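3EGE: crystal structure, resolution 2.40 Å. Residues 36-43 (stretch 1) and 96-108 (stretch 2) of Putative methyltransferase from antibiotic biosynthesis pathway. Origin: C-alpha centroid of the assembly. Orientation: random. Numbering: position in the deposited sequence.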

# COMPACT_ATOMS: atom_id res chain seq x y z
N SER A 36 -4.12 -6.37 21.70
CA SER A 36 -3.93 -7.49 20.79
C SER A 36 -2.59 -7.30 20.06
O SER A 36 -2.01 -6.20 20.07
CB SER A 36 -5.09 -7.60 19.79
OG SER A 36 -6.31 -7.85 20.48
N VAL A 37 -2.09 -8.40 19.49
CA VAL A 37 -0.83 -8.45 18.77
C VAL A 37 -1.14 -8.71 17.29
O VAL A 37 -2.02 -9.52 16.95
CB VAL A 37 0.15 -9.51 19.36
CG1 VAL A 37 1.54 -9.49 18.66
CG2 VAL A 37 0.35 -9.26 20.83
N ILE A 38 -0.47 -7.93 16.42
CA ILE A 38 -0.55 -8.10 14.99
C ILE A 38 0.84 -8.23 14.37
O ILE A 38 1.82 -7.70 14.90
CB ILE A 38 -1.40 -6.96 14.27
CG1 ILE A 38 -0.74 -5.56 14.36
CG2 ILE A 38 -2.86 -6.92 14.83
CD1 ILE A 38 -1.19 -4.61 13.28
N ALA A 39 0.91 -8.94 13.24
CA ALA A 39 2.11 -9.04 12.43
C ALA A 39 1.85 -8.11 11.25
O ALA A 39 0.73 -8.09 10.71
CB ALA A 39 2.36 -10.43 11.97
N ASP A 40 2.87 -7.29 10.92
CA ASP A 40 2.86 -6.37 9.76
C ASP A 40 3.95 -6.94 8.82
O ASP A 40 5.17 -6.79 9.09
CB ASP A 40 3.16 -4.93 10.19
CG ASP A 40 3.08 -3.90 9.04
OD1 ASP A 40 2.75 -4.25 7.88
OD2 ASP A 40 3.36 -2.71 9.31
N ILE A 41 3.49 -7.60 7.76
CA ILE A 41 4.36 -8.30 6.81
C ILE A 41 4.61 -7.35 5.66
O ILE A 41 3.67 -6.93 5.00
CB ILE A 41 3.75 -9.65 6.33
CG1 ILE A 41 3.25 -10.51 7.54
CG2 ILE A 41 4.75 -10.42 5.43
CD1 ILE A 41 4.31 -10.79 8.66
N GLY A 42 5.87 -7.02 5.43
CA GLY A 42 6.29 -6.04 4.44
C GLY A 42 6.01 -4.69 5.06
O GLY A 42 5.25 -3.89 4.51
N ALA A 43 6.60 -4.44 6.23
CA ALA A 43 6.35 -3.23 7.01
C ALA A 43 6.97 -1.97 6.37
O ALA A 43 6.56 -0.84 6.71
CB ALA A 43 6.87 -3.42 8.45
N ASP A 96 -2.56 -12.23 16.93
CA ASP A 96 -4.03 -12.20 16.86
C ASP A 96 -4.52 -11.79 15.48
O ASP A 96 -5.55 -12.27 15.06
CB ASP A 96 -4.59 -11.23 17.90
CG ASP A 96 -4.23 -11.64 19.28
OD1 ASP A 96 -4.63 -12.76 19.64
OD2 ASP A 96 -3.53 -10.88 20.00
N GLY A 97 -3.76 -10.93 14.79
CA GLY A 97 -4.07 -10.48 13.44
C GLY A 97 -2.82 -10.24 12.60
O GLY A 97 -1.70 -10.19 13.11
N VAL A 98 -3.02 -10.12 11.30
CA VAL A 98 -1.96 -9.95 10.35
C VAL A 98 -2.37 -8.90 9.32
O VAL A 98 -3.51 -8.92 8.85
CB VAL A 98 -1.67 -11.29 9.61
CG1 VAL A 98 -0.52 -11.12 8.58
CG2 VAL A 98 -1.34 -12.43 10.60
N ILE A 99 -1.44 -8.01 8.99
CA ILE A 99 -1.65 -7.00 7.95
C ILE A 99 -0.49 -6.95 6.92
O ILE A 99 0.65 -7.31 7.23
CB ILE A 99 -1.89 -5.56 8.55
CG1 ILE A 99 -0.59 -4.92 9.09
CG2 ILE A 99 -2.96 -5.59 9.64
CD1 ILE A 99 -0.76 -3.50 9.47
N SER A 100 -0.81 -6.53 5.71
CA SER A 100 0.21 -6.17 4.70
C SER A 100 -0.36 -5.01 3.89
O SER A 100 -1.34 -5.18 3.14
CB SER A 100 0.65 -7.33 3.81
OG SER A 100 1.87 -6.99 3.19
N ILE A 101 0.21 -3.83 4.12
CA ILE A 101 -0.26 -2.57 3.55
C ILE A 101 0.59 -2.19 2.34
O ILE A 101 1.73 -1.76 2.49
CB ILE A 101 -0.29 -1.45 4.63
CG1 ILE A 101 -1.02 -1.95 5.92
CG2 ILE A 101 -0.83 -0.12 4.02
CD1 ILE A 101 -2.45 -2.71 5.71
N LEU A 102 0.02 -2.38 1.14
CA LEU A 102 0.69 -2.10 -0.15
C LEU A 102 2.11 -2.68 -0.21
O LEU A 102 3.08 -1.98 -0.51
CB LEU A 102 0.66 -0.59 -0.48
CG LEU A 102 -0.73 0.07 -0.67
CD1 LEU A 102 -0.53 1.58 -0.79
CD2 LEU A 102 -1.49 -0.48 -1.90
N ALA A 103 2.19 -3.98 0.07
CA ALA A 103 3.44 -4.73 0.11
C ALA A 103 3.45 -6.07 -0.61
O ALA A 103 4.48 -6.41 -1.17
CB ALA A 103 3.84 -4.96 1.58
N ILE A 104 2.33 -6.82 -0.62
CA ILE A 104 2.27 -8.20 -1.16
C ILE A 104 2.74 -8.37 -2.60
O ILE A 104 3.18 -9.46 -2.98
CB ILE A 104 0.87 -8.92 -0.94
CG1 ILE A 104 -0.28 -8.32 -1.79
CG2 ILE A 104 0.48 -8.92 0.52
CD1 ILE A 104 -1.61 -9.20 -1.81
N HIS A 105 2.62 -7.30 -3.39
CA HIS A 105 3.14 -7.24 -4.76
C HIS A 105 4.65 -7.30 -4.86
O HIS A 105 5.17 -7.60 -5.93
CB HIS A 105 2.59 -6.05 -5.55
CG HIS A 105 2.98 -4.71 -5.02
ND1 HIS A 105 2.47 -4.20 -3.84
CD2 HIS A 105 3.76 -3.74 -5.55
CE1 HIS A 105 2.96 -2.99 -3.65
NE2 HIS A 105 3.75 -2.68 -4.67
N HIS A 106 5.35 -7.02 -3.74
CA HIS A 106 6.78 -7.15 -3.65
C HIS A 106 7.23 -8.55 -3.19
O HIS A 106 8.43 -8.80 -3.19
CB HIS A 106 7.36 -6.11 -2.69
CG HIS A 106 7.10 -4.70 -3.09
ND1 HIS A 106 7.39 -4.22 -4.35
CD2 HIS A 106 6.63 -3.65 -2.38
CE1 HIS A 106 7.07 -2.94 -4.41
NE2 HIS A 106 6.61 -2.56 -3.22
N PHE A 107 6.32 -9.46 -2.83
CA PHE A 107 6.71 -10.79 -2.37
C PHE A 107 7.02 -11.71 -3.56
O PHE A 107 6.33 -11.67 -4.58
CB PHE A 107 5.65 -11.46 -1.45
CG PHE A 107 5.21 -10.63 -0.25
CD1 PHE A 107 5.95 -9.53 0.23
CD2 PHE A 107 4.09 -11.03 0.47
CE1 PHE A 107 5.50 -8.80 1.37
CE2 PHE A 107 3.64 -10.31 1.60
CZ PHE A 107 4.36 -9.21 2.05
N SER A 108 8.04 -12.57 -3.42
CA SER A 108 8.47 -13.47 -4.49
C SER A 108 7.67 -14.78 -4.56
O SER A 108 7.51 -15.34 -5.64
CB SER A 108 9.99 -13.74 -4.39
OG SER A 108 10.30 -14.49 -3.23
O HOH W 1 2.78 -3.10 5.55
O HOH W 2 4.98 -1.25 3.55

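Two neighbouring parallel β-strands, 37-41 and 97-101, are zipped together by backbone hydrogen bonds, closed at each end by a side chain that bonds to the partner's main chain, and flanked by apolar contacts. The strands run in the same direction with an angle of 25° between them, and I38, A39 and D40 pair with G97, V98 and I99.

The ladder alternates as parallel strands require. V37 O accepts from D96 N (2.8 Å) and G97 N (3.1 Å); A39 N donates to G97 O (2.9 Å), I99 N to A39 O (2.8 Å), and I41 N to I99 O (2.9 Å). Weaker CA-H...O contacts share these carbonyls, such as I38 CA to G97 O at 3.0 Å.

At the N-terminal end, where the second stretch is still loop, the CA-to-CB bond of D96 points toward the first stretch and chi1 is m, and OD2 accepts a nearly linear hydrogen bond from V37 N (2.9 Å, 171°). Its backbone N serves V37 O, so this one residue engages both polar backbone atoms of V37. At the other end, S100 OG donates to I41 O across 2.6 Å; the t rotamer carries the short hydroxyl to a carbonyl that receives no backbone N-H from the second stretch.

The side chains of I38, D40 and I99 lie on one face of the sheet. At G97 a CB would point to this face, but it would sit a tight 3.3 Å from I38 CG2, so the absence of a side chain leaves room for I38. I38 CD1 meets I99 CD1 at 4.0 Å, and I99, the residue most covered by the other stretch, also brings CG1 to 3.6 Å from D40 OD1. On the face of A39 and V98, A39 CB is 4.4 Å from V98 CG2, while I41 CG1 approaches V98 CG1 at 4.0 Å and I41 CG2 reaches F107 CZ at 3.6 Å. Branched aliphatic residues suit these buried strand positions, giving bulk without polar groups to satisfy.

Past the strand, G42 adopts phi 77°, which favours glycine, and space is short as well: an ideal CB would clash with A103 CB at 2.6 Å and lie 3.1 Å from F107 CE1. The bare G42 CA instead sits at the edge of the F107 ring, 4.2 Å from CE1. Water 1 extends the join, donating to D40 OD1 (2.6 Å) and G42 O (2.8 Å) while accepting from I101 N (3.0 Å). Altogether 593 Å² is buried, summed over both stretches.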